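Local coordinates for protein vanadium-dependent haloperoxidase (Zobellia galactanivorans, PDB 4CIT) that probably catalyses the peroxide-dependent oxidation of iodide at a vanadate centre, as a bacterial vanadium iodoperoxidase of the PAP2 superfamily, at residues Ala43-Val48 against Val114-Leu119; Arg64-Pro69 against Pro288-Met293; Ile298-Thr303 against Glu381-Asn386. All blocks are in the same frame, centred on the assembly; numbering follows the deposited sequence.

Contact 1. Residues Ala43-Val48 against Val114-Leu119; sequences ASIDRV and VAHMEL
S44 and H116 meet through one short polar bond: the serine OG lies 2.7 Å from H116 ND1, approaching the imidazole at its edge and near the ring plane. Two apolar neighbours flank this bond. From the next residue of the same helix, I45 crosses the histidine side chain at about a right angle, and its CG1 comes within 3.6 Å of H116 NE2, obliquely to the ring. On the other helix the CG of M117 lies 3.5 Å from the S44 OG, so the hydroxyl oxygen also meets a methylene.

The torsions explain the geometry. S44 OG stands anti to the backbone N (chi1 -176°), and H116 CG takes the same orientation on its own helix; the two groups thus extend across the gap between the backbones. A leucine in place of H116 removes the ring nitrogen, and would probably leave the buried S44 hydroxyl without a hydrogen-bonding mate at this point of the facing helix.

Farther out, S120, one turn along from H116, touches both S44 and V48 and bonds through its hydroxyl to the H116 carbonyl. Helix 59-80 supplies a third wall, with P69 and N70 against H116 and I65 against V48. The short segments run almost parallel, at 8°, with their axes 10.0 Å apart. This is helix-helix packing in an all-alpha bundle, with a buried serine-histidine bond joining helix 38-55 to helix 108-123.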
ATOM      1  N   ALA A  43      11.012  -1.365  12.377  1.00 12.14           N
ATOM      2  CA  ALA A  43      10.748  -2.597  13.114  1.00 13.27           C
ATOM      3  C   ALA A  43       9.222  -2.850  13.236  1.00 12.49           C
ATOM      4  O   ALA A  43       8.729  -3.944  13.004  1.00 11.90           O
ATOM      5  CB  ALA A  43      11.455  -2.571  14.456  1.00 13.02           C
ATOM      6  N   SER A  44       8.450  -1.838  13.624  1.00 12.29           N
ATOM      7  CA  SER A  44       7.025  -1.964  13.726  1.00 12.61           C
ATOM      8  C   SER A  44       6.346  -2.258  12.391  1.00 12.23           C
ATOM      9  O   SER A  44       5.530  -3.198  12.290  1.00 12.09           O
ATOM     10  CB  SER A  44       6.429  -0.677  14.340  1.00 13.96           C
ATOM     11  OG  SER A  44       5.034  -0.739  14.555  1.00 15.01           O
ATOM     12  N   ILE A  45       6.779  -1.574  11.344  1.00 11.27           N
ATOM     13  CA  ILE A  45       6.186  -1.765  10.025  1.00 11.91           C
ATOM     14  C   ILE A  45       6.593  -3.178   9.484  1.00 12.04           C
ATOM     15  O   ILE A  45       5.788  -3.849   8.896  1.00 11.92           O
ATOM     16  CB  ILE A  45       6.608  -0.605   9.069  1.00 13.10           C
ATOM     17  CG1 ILE A  45       6.057   0.739   9.569  1.00 12.93           C
ATOM     18  CG2 ILE A  45       6.193  -0.877   7.652  1.00 13.62           C
ATOM     19  CD1 ILE A  45       6.488   1.948   8.833  1.00 14.04           C
ATOM     20  N   ASP A  46       7.839  -3.629   9.699  1.00 12.58           N
ATOM     21  CA  ASP A  46       8.256  -4.978   9.304  1.00 14.88           C
ATOM     22  C   ASP A  46       7.458  -6.051  10.055  1.00 15.29           C
ATOM     23  O   ASP A  46       7.054  -7.024   9.428  1.00 14.34           O
ATOM     24  CB  ASP A  46       9.723  -5.239   9.670  1.00 17.99           C
ATOM     25  CG  ASP A  46      10.762  -4.493   8.777  1.00 23.42           C
ATOM     26  OD1 ASP A  46      10.373  -3.996   7.682  1.00 27.66           O
ATOM     27  OD2 ASP A  46      11.986  -4.389   9.239  1.00 24.45           O
ATOM     28  N   ARG A  47       7.211  -5.849  11.374  1.00 13.12           N
ATOM     29  CA  ARG A  47       6.461  -6.841  12.103  1.00 12.17           C
ATOM     30  C   ARG A  47       5.013  -6.879  11.600  1.00 12.15           C
ATOM     31  O   ARG A  47       4.412  -7.951  11.449  1.00 11.69           O
ATOM     32  CB  ARG A  47       6.483  -6.548  13.597  1.00 12.12           C
ATOM     33  CG  ARG A  47       5.756  -7.536  14.505  1.00 13.07           C
ATOM     34  CD  ARG A  47       6.129  -8.972  14.310  1.00 15.19           C
ATOM     35  NE  ARG A  47       7.548  -9.225  14.572  1.00 15.77           N
ATOM     36  CZ  ARG A  47       8.044  -9.515  15.787  1.00 18.71           C
ATOM     37  NH1 ARG A  47       7.258  -9.632  16.863  1.00 18.54           N
ATOM     38  NH2 ARG A  47       9.339  -9.768  15.912  1.00 21.83           N
ATOM     39  N   VAL A  48       4.406  -5.725  11.396  1.00 12.01           N
ATOM     40  CA  VAL A  48       2.997  -5.716  10.950  1.00 12.95           C
ATOM     41  C   VAL A  48       2.874  -6.362   9.571  1.00 13.61           C
ATOM     42  O   VAL A  48       1.879  -7.060   9.295  1.00 15.03           O
ATOM     43  CB  VAL A  48       2.313  -4.344  11.140  1.00 14.58           C
ATOM     44  CG1 VAL A  48       2.651  -3.504  10.012  1.00 15.64           C
ATOM     45  CG2 VAL A  48       0.767  -4.519  11.287  1.00 15.64           C
ATOM     46  N   VAL A 114       5.283   4.256  20.120  1.00  9.92           N
ATOM     47  CA  VAL A 114       4.280   3.614  20.971  1.00  9.31           C
ATOM     48  C   VAL A 114       2.932   3.704  20.301  1.00  9.39           C
ATOM     49  O   VAL A 114       2.202   2.724  20.207  1.00 10.14           O
ATOM     50  CB  VAL A 114       4.227   4.331  22.374  1.00  9.61           C
ATOM     51  CG1 VAL A 114       2.937   4.047  23.115  1.00 10.55           C
ATOM     52  CG2 VAL A 114       5.348   3.845  23.298  1.00  9.65           C
ATOM     53  N   ALA A 115       2.589   4.908  19.809  1.00  8.16           N
ATOM     54  CA  ALA A 115       1.292   5.085  19.053  1.00  8.54           C
ATOM     55  C   ALA A 115       1.202   4.142  17.822  1.00  8.17           C
ATOM     56  O   ALA A 115       0.148   3.488  17.579  1.00  9.67           O
ATOM     57  CB  ALA A 115       1.123   6.534  18.687  1.00  8.86           C
ATOM     58  N   HIS A 116       2.296   4.101  17.057  1.00  7.79           N
ATOM     59  CA  HIS A 116       2.366   3.287  15.820  1.00  9.03           C
ATOM     60  C   HIS A 116       2.108   1.789  16.180  1.00  9.82           C
ATOM     61  O   HIS A 116       1.283   1.117  15.557  1.00  9.92           O
ATOM     62  CB  HIS A 116       3.688   3.480  15.138  1.00  9.18           C
ATOM     63  CG  HIS A 116       3.749   2.874  13.799  1.00  9.44           C
ATOM     64  ND1 HIS A 116       3.886   1.520  13.604  1.00  9.79           N
ATOM     65  CD2 HIS A 116       3.646   3.435  12.558  1.00  9.93           C
ATOM     66  CE1 HIS A 116       3.809   1.267  12.298  1.00 11.02           C
ATOM     67  NE2 HIS A 116       3.699   2.416  11.651  1.00 10.54           N
ATOM     68  N   MET A 117       2.826   1.282  17.209  1.00  9.60           N
ATOM     69  CA  MET A 117       2.662  -0.103  17.572  1.00  9.48           C
ATOM     70  C   MET A 117       1.284  -0.393  18.088  1.00  9.66           C
ATOM     71  O   MET A 117       0.702  -1.424  17.785  1.00 11.55           O
ATOM     72  CB  MET A 117       3.723  -0.537  18.588  1.00  9.25           C
ATOM     73  CG  MET A 117       5.109  -0.487  18.074  1.00  9.24           C
ATOM     74  SD  MET A 117       6.460  -1.222  19.118  1.00  7.33           S
ATOM     75  CE  MET A 117       6.370  -0.065  20.494  1.00  9.86           C
ATOM     76  N   GLU A 118       0.745   0.500  18.921  1.00 10.29           N
ATOM     77  CA  GLU A 118      -0.569   0.229  19.492  1.00 10.84           C
ATOM     78  C   GLU A 118      -1.664   0.169  18.400  1.00 11.08           C
ATOM     79  O   GLU A 118      -2.472  -0.742  18.359  1.00 10.53           O
ATOM     80  CB  GLU A 118      -0.968   1.411  20.456  1.00 10.30           C
ATOM     81  CG  GLU A 118      -2.417   1.457  20.912  1.00 11.23           C
ATOM     82  CD  GLU A 118      -2.915   0.256  21.677  1.00 14.51           C
ATOM     83  OE1 GLU A 118      -2.132  -0.557  22.151  1.00 15.65           O
ATOM     84  OE2 GLU A 118      -4.156   0.018  21.649  1.00 16.98           O
ATOM     85  N   LEU A 119      -1.644   1.116  17.435  1.00 10.30           N
ATOM     86  CA  LEU A 119      -2.643   1.067  16.360  1.00 10.66           C
ATOM     87  C   LEU A 119      -2.409  -0.088  15.414  1.00 10.19           C
ATOM     88  O   LEU A 119      -3.383  -0.720  14.981  1.00 10.90           O
ATOM     89  CB  LEU A 119      -2.715   2.377  15.589  1.00 10.58           C
ATOM     90  CG  LEU A 119      -3.227   3.462  16.499  1.00 11.94           C
ATOM     91  CD1 LEU A 119      -3.267   4.689  15.720  1.00 14.60           C
ATOM     92  CD2 LEU A 119      -4.641   3.224  16.986  1.00 15.55           C
TER

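Contact 2. Residues Arg64-Pro69 against Pro288-Met293; sequences RIFAYP and PGAHWM
F66 reaches from helix 59-80 to A290 and M293 on helix 288-302. Its CB points toward that helix, and with CG anti to the carbonyl carbon (chi1 -74°) the ring is carried out between the two backbones. CG, CD1 and CD2 all lie beneath the CG of M293, the nearest of them being F66 CD2 at 3.9 Å. That methylene sits over the centre of one ring face, only 11° off the normal, which makes it a CH-pi contact. Beyond it the bent methionine chain brings SD to 5.0 Å from the F66 ring centroid, an oblique Met-aromatic approach. Toward the tip the partner changes: F66 CE2 touches A290 CA at 3.6 Å, with the carbonyl carbon of G289 a little farther off, and F66 CZ meets A290 CB at 3.7 Å. At A290 the ring end thus meets backbone as well as methyl. I45, T49 and M52 of helix 38-55 also touch the phenylalanine, placing it where three helices meet. The side chains that meet are apolar and all four touching residues are buried, so the contact rests on dispersion, shape and the ring's pi face, with no hydrogen bond between the segments.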
ATOM      1  N   ARG A  64      -4.885   0.029   4.540  1.00 11.36           N
ATOM      2  CA  ARG A  64      -5.537   0.703   5.656  1.00 11.94           C
ATOM      3  C   ARG A  64      -4.679   0.467   6.954  1.00 11.62           C
ATOM      4  O   ARG A  64      -4.482   1.331   7.796  1.00 11.05           O
ATOM      5  CB  ARG A  64      -6.946   0.152   5.806  1.00 13.35           C
ATOM      6  CG  ARG A  64      -7.736   0.679   6.988  1.00 14.30           C
ATOM      7  CD  ARG A  64      -9.217   0.196   6.990  1.00 12.77           C
ATOM      8  NE  ARG A  64      -9.932   0.749   8.123  1.00 13.05           N
ATOM      9  CZ  ARG A  64     -10.031   0.274   9.332  1.00 13.73           C
ATOM     10  NH1 ARG A  64      -9.436  -0.867   9.690  1.00 15.37           N
ATOM     11  NH2 ARG A  64     -10.746   0.945  10.188  1.00 15.03           N
ATOM     12  N   ILE A  65      -4.168  -0.743   7.098  1.00 11.14           N
ATOM     13  CA  ILE A  65      -3.264  -1.156   8.224  1.00 12.04           C
ATOM     14  C   ILE A  65      -1.970  -0.331   8.268  1.00 11.10           C
ATOM     15  O   ILE A  65      -1.519   0.041   9.322  1.00 10.92           O
ATOM     16  CB  ILE A  65      -2.978  -2.656   8.122  1.00 13.06           C
ATOM     17  CG1 ILE A  65      -4.306  -3.421   8.365  1.00 15.68           C
ATOM     18  CG2 ILE A  65      -1.979  -3.057   9.208  1.00 13.43           C
ATOM     19  CD1 ILE A  65      -4.216  -4.905   8.086  1.00 19.51           C
ATOM     20  N   PHE A  66      -1.381   0.005   7.110  1.00 10.66           N
ATOM     21  CA  PHE A  66      -0.196   0.849   7.049  1.00 10.62           C
ATOM     22  C   PHE A  66      -0.493   2.313   7.345  1.00 10.28           C
ATOM     23  O   PHE A  66       0.288   2.940   8.024  1.00 10.93           O
ATOM     24  CB  PHE A  66       0.473   0.760   5.670  1.00 10.83           C
ATOM     25  CG  PHE A  66       1.191  -0.522   5.454  1.00 11.02           C
ATOM     26  CD1 PHE A  66       2.172  -0.927   6.309  1.00 12.17           C
ATOM     27  CD2 PHE A  66       0.935  -1.271   4.330  1.00 11.59           C
ATOM     28  CE1 PHE A  66       2.847  -2.106   6.080  1.00 11.46           C
ATOM     29  CE2 PHE A  66       1.558  -2.476   4.107  1.00 12.24           C
ATOM     30  CZ  PHE A  66       2.527  -2.899   4.995  1.00 11.84           C
ATOM     31  N   ALA A  67      -1.623   2.843   6.885  1.00  9.29           N
ATOM     32  CA  ALA A  67      -1.854   4.266   6.960  1.00  9.10           C
ATOM     33  C   ALA A  67      -2.143   4.871   8.314  1.00  9.00           C
ATOM     34  O   ALA A  67      -1.508   5.851   8.693  1.00 10.81           O
ATOM     35  CB  ALA A  67      -2.975   4.680   6.028  1.00 10.15           C
ATOM     36  N   TYR A  68      -3.087   4.290   9.049  1.00  9.07           N
ATOM     37  CA  TYR A  68      -3.502   4.853  10.299  1.00  8.82           C
ATOM     38  C   TYR A  68      -2.371   4.957  11.368  1.00  9.45           C
ATOM     39  O   TYR A  68      -2.248   5.983  12.036  1.00  8.46           O
ATOM     40  CB  TYR A  68      -4.697   4.142  10.904  1.00  9.29           C
ATOM     41  CG  TYR A  68      -5.984   4.564  10.233  1.00  9.37           C
ATOM     42  CD1 TYR A  68      -6.543   5.850  10.455  1.00  9.28           C
ATOM     43  CD2 TYR A  68      -6.658   3.691   9.447  1.00 10.36           C
ATOM     44  CE1 TYR A  68      -7.762   6.230   9.864  1.00 10.79           C
ATOM     45  CE2 TYR A  68      -7.853   4.059   8.801  1.00 12.56           C
ATOM     46  CZ  TYR A  68      -8.416   5.308   9.029  1.00 12.69           C
ATOM     47  OH  TYR A  68      -9.593   5.633   8.448  1.00 13.44           O
ATOM     48  N   PRO A  69      -1.576   3.916  11.554  1.00  8.67           N
ATOM     49  CA  PRO A  69      -0.521   4.033  12.538  1.00  9.15           C
ATOM     50  C   PRO A  69       0.544   5.082  12.156  1.00  8.74           C
ATOM     51  O   PRO A  69       1.058   5.790  13.019  1.00  7.78           O
ATOM     52  CB  PRO A  69       0.058   2.642  12.569  1.00  9.65           C
ATOM     53  CG  PRO A  69      -1.086   1.739  12.140  1.00 10.78           C
ATOM     54  CD  PRO A  69      -1.639   2.527  11.002  1.00  8.67           C
ATOM     55  N   PRO A 288       1.080  -5.493  -2.902  1.00 12.33           N
ATOM     56  CA  PRO A 288       1.735  -4.386  -3.559  1.00 12.90           C
ATOM     57  C   PRO A 288       1.939  -3.159  -2.692  1.00 12.00           C
ATOM     58  O   PRO A 288       2.976  -2.463  -2.834  1.00 12.91           O
ATOM     59  CB  PRO A 288       0.767  -4.046  -4.730  1.00 13.57           C
ATOM     60  CG  PRO A 288       0.178  -5.359  -5.049  1.00 13.54           C
ATOM     61  CD  PRO A 288      -0.066  -6.012  -3.700  1.00 14.77           C
ATOM     62  N   GLY A 289       0.994  -2.838  -1.823  1.00 11.60           N
ATOM     63  CA  GLY A 289       1.182  -1.715  -0.882  1.00 12.48           C
ATOM     64  C   GLY A 289       2.368  -1.887   0.052  1.00 13.55           C
ATOM     65  O   GLY A 289       3.157  -0.956   0.309  1.00 11.83           O
ATOM     66  N   ALA A 290       2.511  -3.121   0.545  1.00 11.52           N
ATOM     67  CA  ALA A 290       3.667  -3.494   1.389  1.00 11.30           C
ATOM     68  C   ALA A 290       4.971  -3.392   0.654  1.00 11.14           C
ATOM     69  O   ALA A 290       5.989  -2.927   1.203  1.00 12.10           O
ATOM     70  CB  ALA A 290       3.488  -4.897   1.997  1.00 10.84           C
ATOM     71  N   HIS A 291       4.984  -3.767  -0.652  1.00  9.70           N
ATOM     72  CA  HIS A 291       6.201  -3.682  -1.400  1.00  9.16           C
ATOM     73  C   HIS A 291       6.639  -2.207  -1.524  1.00  9.91           C
ATOM     74  O   HIS A 291       7.847  -1.905  -1.335  1.00  9.33           O
ATOM     75  CB  HIS A 291       5.957  -4.296  -2.748  1.00  9.80           C
ATOM     76  CG  HIS A 291       7.176  -4.478  -3.598  1.00 10.55           C
ATOM     77  ND1 HIS A 291       7.227  -5.437  -4.590  1.00 11.83           N
ATOM     78  CD2 HIS A 291       8.384  -3.874  -3.605  1.00 12.43           C
ATOM     79  CE1 HIS A 291       8.433  -5.450  -5.130  1.00 13.47           C
ATOM     80  NE2 HIS A 291       9.122  -4.440  -4.629  1.00 11.62           N
ATOM     81  N   TRP A 292       5.685  -1.317  -1.774  1.00  9.19           N
ATOM     82  CA  TRP A 292       6.018   0.109  -1.880  1.00  9.23           C
ATOM     83  C   TRP A 292       6.402   0.733  -0.545  1.00 10.04           C
ATOM     84  O   TRP A 292       7.195   1.631  -0.526  1.00  8.81           O
ATOM     85  CB  TRP A 292       4.926   0.884  -2.636  1.00  9.45           C
ATOM     86  CG  TRP A 292       5.068   0.662  -4.121  1.00  9.81           C
ATOM     87  CD1 TRP A 292       4.405  -0.287  -4.878  1.00 11.12           C
ATOM     88  CD2 TRP A 292       5.955   1.330  -5.006  1.00 10.10           C
ATOM     89  NE1 TRP A 292       4.823  -0.218  -6.199  1.00 12.44           N
ATOM     90  CE2 TRP A 292       5.807   0.748  -6.278  1.00 11.95           C
ATOM     91  CE3 TRP A 292       6.898   2.335  -4.832  1.00 11.68           C
ATOM     92  CZ2 TRP A 292       6.529   1.202  -7.385  1.00 12.10           C
ATOM     93  CZ3 TRP A 292       7.581   2.822  -5.930  1.00 10.18           C
ATOM     94  CH2 TRP A 292       7.413   2.220  -7.190  1.00 11.24           C
ATOM     95  N   MET A 293       5.844   0.246   0.543  1.00 10.47           N
ATOM     96  CA  MET A 293       6.303   0.599   1.853  1.00 11.53           C
ATOM     97  C   MET A 293       7.751   0.200   2.051  1.00 10.37           C
ATOM     98  O   MET A 293       8.550   0.950   2.618  1.00  9.59           O
ATOM     99  CB  MET A 293       5.403   0.077   2.991  1.00 12.84           C
ATOM    100  CG  MET A 293       4.059   0.683   3.009  1.00 14.46           C
ATOM    101  SD  MET A 293       4.010   2.475   3.390  1.00 13.93           S
ATOM    102  CE  MET A 293       4.683   2.409   4.989  1.00 16.68           C
TER

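Contact 3. Residues Ile298-Thr303 against Glu381-Asn386; sequences IAARKT and EVFGDN
The ring of F383 lies against A299 with one face, and the alanine CB stands 3.6 Å above its plane, offset toward the rim on the CD2-CE2 side. Measured to the ring centroid the same methyl is 18° off the normal, a CH-pi contact. The opposite face is covered by F383's own neighbour, V382, whose CG1 sits over the centre, so the ring is held between two aliphatic groups. At the far end, F383 CZ comes to 4.0 Å from A300 CB and also approaches the A300 backbone N obliquely. On the A299 side of the ring, T303 comes in obliquely, its OG1 3.6 Å from F383 CE1.

What turns that hydroxyl is a bond back to the last turn of the helix it follows: T303 OG1 donates to A299 O at 2.7 Å, with a C=O...O angle of 141°. The threonine torsion, chi1 57°, places OG1 between the backbone N and carbonyl carbon, from where it can reach the preceding turn. A299 O also accepts the T303 backbone N-H, so two donors grip it; T303 OG1 is bonded to S305 OG as well.

Outside the pair, F407 touches both A299 and F383, while A313 of helix 307-335 packs on F383. G384, with positive phi, is the first residue to leave the helix. This is packing between two helix C-terminal ends, 288-302 and 367-383, in the all-alpha fold of the PAP2 superfamily.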
ATOM      1  N   ILE A 298      13.701   1.758   1.900  1.00  9.42           N
ATOM      2  CA  ILE A 298      14.964   1.740   1.203  1.00 10.46           C
ATOM      3  C   ILE A 298      15.476   3.137   0.913  1.00  9.81           C
ATOM      4  O   ILE A 298      16.675   3.465   1.197  1.00 10.84           O
ATOM      5  CB  ILE A 298      14.905   0.882  -0.086  1.00 11.18           C
ATOM      6  CG1 ILE A 298      14.798  -0.567   0.299  1.00 14.88           C
ATOM      7  CG2 ILE A 298      16.178   1.068  -0.869  1.00 10.97           C
ATOM      8  CD1 ILE A 298      14.393  -1.509  -0.832  1.00 15.49           C
ATOM      9  N   ALA A 299      14.574   4.001   0.452  1.00  9.63           N
ATOM     10  CA  ALA A 299      14.896   5.372   0.086  1.00  9.25           C
ATOM     11  C   ALA A 299      15.205   6.193   1.332  1.00  9.80           C
ATOM     12  O   ALA A 299      16.129   6.990   1.352  1.00 10.75           O
ATOM     13  CB  ALA A 299      13.750   6.023  -0.664  1.00  8.83           C
ATOM     14  N   ALA A 300      14.397   6.048   2.358  1.00  9.87           N
ATOM     15  CA  ALA A 300      14.665   6.755   3.570  1.00 10.66           C
ATOM     16  C   ALA A 300      15.985   6.345   4.233  1.00 11.13           C
ATOM     17  O   ALA A 300      16.682   7.194   4.768  1.00 11.83           O
ATOM     18  CB  ALA A 300      13.548   6.584   4.556  1.00 10.44           C
ATOM     19  N   ARG A 301      16.327   5.046   4.236  1.00 11.62           N
ATOM     20  CA  ARG A 301      17.576   4.590   4.836  1.00 12.61           C
ATOM     21  C   ARG A 301      18.764   5.052   3.982  1.00 14.84           C
ATOM     22  O   ARG A 301      19.792   5.573   4.524  1.00 14.23           O
ATOM     23  CB  ARG A 301      17.577   3.084   5.043  1.00 15.02           C
ATOM     24  CG  ARG A 301      16.532   2.594   6.030  1.00 18.19           C
ATOM     25  CD  ARG A 301      16.802   2.969   7.516  1.00 19.35           C
ATOM     26  NE  ARG A 301      16.627   4.395   7.736  1.00 20.54           N
ATOM     27  CZ  ARG A 301      15.410   4.981   7.743  1.00 18.57           C
ATOM     28  NH1 ARG A 301      14.213   4.237   7.639  1.00 15.85           N
ATOM     29  NH2 ARG A 301      15.381   6.275   7.871  1.00 18.59           N
ATOM     30  N   LYS A 302      18.629   4.965   2.648  1.00 13.61           N
ATOM     31  CA  LYS A 302      19.716   5.329   1.669  1.00 16.72           C
ATOM     32  C   LYS A 302      20.101   6.829   1.749  1.00 17.04           C
ATOM     33  O   LYS A 302      21.245   7.170   1.537  1.00 17.10           O
ATOM     34  CB  LYS A 302      19.316   4.973   0.223  1.00 20.36           C
ATOM     35  CG  LYS A 302      20.405   5.154  -0.828  1.00 31.40           C
ATOM     36  CD  LYS A 302      19.994   4.618  -2.229  1.00 32.24           C
ATOM     37  CE  LYS A 302      21.049   4.947  -3.295  1.00 38.49           C
ATOM     38  NZ  LYS A 302      20.715   6.156  -4.159  1.00 42.60           N
ATOM     39  N   THR A 303      19.166   7.659   2.172  1.00 13.41           N
ATOM     40  CA  THR A 303      19.315   9.088   2.343  1.00 15.16           C
ATOM     41  C   THR A 303      19.660   9.502   3.778  1.00 15.20           C
ATOM     42  O   THR A 303      19.731  10.691   4.060  1.00 14.51           O
ATOM     43  CB  THR A 303      18.087   9.824   1.827  1.00 14.80           C
ATOM     44  OG1 THR A 303      16.878   9.360   2.485  1.00 12.37           O
ATOM     45  CG2 THR A 303      17.958   9.737   0.342  1.00 15.74           C
ATOM     46  N   GLU A 381       8.270  12.960  -5.372  1.00 10.16           N
ATOM     47  CA  GLU A 381       8.114  14.272  -4.792  1.00 11.91           C
ATOM     48  C   GLU A 381       8.946  14.387  -3.516  1.00 12.63           C
ATOM     49  O   GLU A 381       9.590  15.418  -3.324  1.00 14.75           O
ATOM     50  CB  GLU A 381       6.685  14.590  -4.437  1.00 14.78           C
ATOM     51  CG  GLU A 381       6.443  16.042  -3.943  1.00 20.07           C
ATOM     52  CD  GLU A 381       6.715  16.319  -2.451  1.00 29.00           C
ATOM     53  OE1 GLU A 381       6.309  15.516  -1.568  1.00 23.65           O
ATOM     54  OE2 GLU A 381       7.378  17.389  -2.152  1.00 38.61           O
ATOM     55  N   VAL A 382       8.998  13.352  -2.708  1.00 10.06           N
ATOM     56  CA  VAL A 382       9.786  13.423  -1.439  1.00 10.12           C
ATOM     57  C   VAL A 382      11.273  13.306  -1.620  1.00 10.53           C
ATOM     58  O   VAL A 382      12.043  14.141  -1.026  1.00 10.83           O
ATOM     59  CB  VAL A 382       9.265  12.367  -0.416  1.00 10.64           C
ATOM     60  CG1 VAL A 382      10.167  12.197   0.811  1.00 10.91           C
ATOM     61  CG2 VAL A 382       7.875  12.657  -0.065  1.00 11.68           C
ATOM     62  N   PHE A 383      11.738  12.340  -2.416  1.00 10.21           N
ATOM     63  CA  PHE A 383      13.124  11.945  -2.518  1.00 10.80           C
ATOM     64  C   PHE A 383      13.789  12.310  -3.851  1.00 11.81           C
ATOM     65  O   PHE A 383      15.009  12.267  -3.968  1.00 13.49           O
ATOM     66  CB  PHE A 383      13.296  10.466  -2.301  1.00 10.84           C
ATOM     67  CG  PHE A 383      12.953  10.003  -0.933  1.00 11.07           C
ATOM     68  CD1 PHE A 383      13.764  10.372   0.139  1.00 12.03           C
ATOM     69  CD2 PHE A 383      11.859   9.194  -0.716  1.00 11.44           C
ATOM     70  CE1 PHE A 383      13.508   9.877   1.438  1.00 12.59           C
ATOM     71  CE2 PHE A 383      11.550   8.780   0.603  1.00 11.18           C
ATOM     72  CZ  PHE A 383      12.416   9.094   1.636  1.00 10.95           C
ATOM     73  N   GLY A 384      12.977  12.677  -4.824  1.00 11.63           N
ATOM     74  CA  GLY A 384      13.468  13.225  -6.113  1.00 12.43           C
ATOM     75  C   GLY A 384      13.336  12.181  -7.227  1.00 11.88           C
ATOM     76  O   GLY A 384      13.027  10.996  -6.983  1.00 11.51           O
ATOM     77  N   ASP A 385      13.439  12.685  -8.461  1.00 11.27           N
ATOM     78  CA  ASP A 385      13.488  11.867  -9.690  1.00 13.36           C
ATOM     79  C   ASP A 385      14.835  11.370  -9.855  1.00 12.75           C
ATOM     80  O   ASP A 385      15.760  11.833  -9.222  1.00 15.69           O
ATOM     81  CB  ASP A 385      12.996  12.658 -10.939  1.00 14.40           C
ATOM     82  CG  ASP A 385      12.557  11.720 -12.138  1.00 18.77           C
ATOM     83  OD1 ASP A 385      12.370  10.478 -11.976  1.00 16.88           O
ATOM     84  OD2 ASP A 385      12.404  12.295 -13.251  1.00 20.52           O
ATOM     85  N   ASN A 386      14.974  10.339 -10.688  1.00 14.45           N
ATOM     86  CA  ASN A 386      16.266   9.727 -10.898  1.00 15.95           C
ATOM     87  C   ASN A 386      16.907   9.202  -9.615  1.00 14.16           C
ATOM     88  O   ASN A 386      18.117   9.252  -9.419  1.00 13.74           O
ATOM     89  CB  ASN A 386      17.212  10.651 -11.722  1.00 18.63           C
ATOM     90  CG  ASN A 386      16.769  10.791 -13.152  1.00 22.41           C
ATOM     91  OD1 ASN A 386      16.008   9.966 -13.683  1.00 23.53           O
ATOM     92  ND2 ASN A 386      17.198  11.875 -13.795  1.00 24.81           N
TER

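In the fold
Contacts 1 and 2 are direct neighbours, their centres 12 Å apart: I45 CG2 packs 3.9 Å from F66 CE1, and H116 CD2 lies 3.5 Å from P69 O. Helix 59-80, which follows 38-55 and precedes 108-123, thus connects the two. Contact 3 does not touch either, but shares helix 288-302 with contact 2, whose centre is 17 Å away. Near the start of that helix, the position of G289 lies about 10 Å from a bound vanadate, and P288 touches H368 of a vanadate pocket. Helix 367-383 carries G367 and H368 of the pocket at its start and ends in contact 3, so both helices run from the vanadate region to that contact.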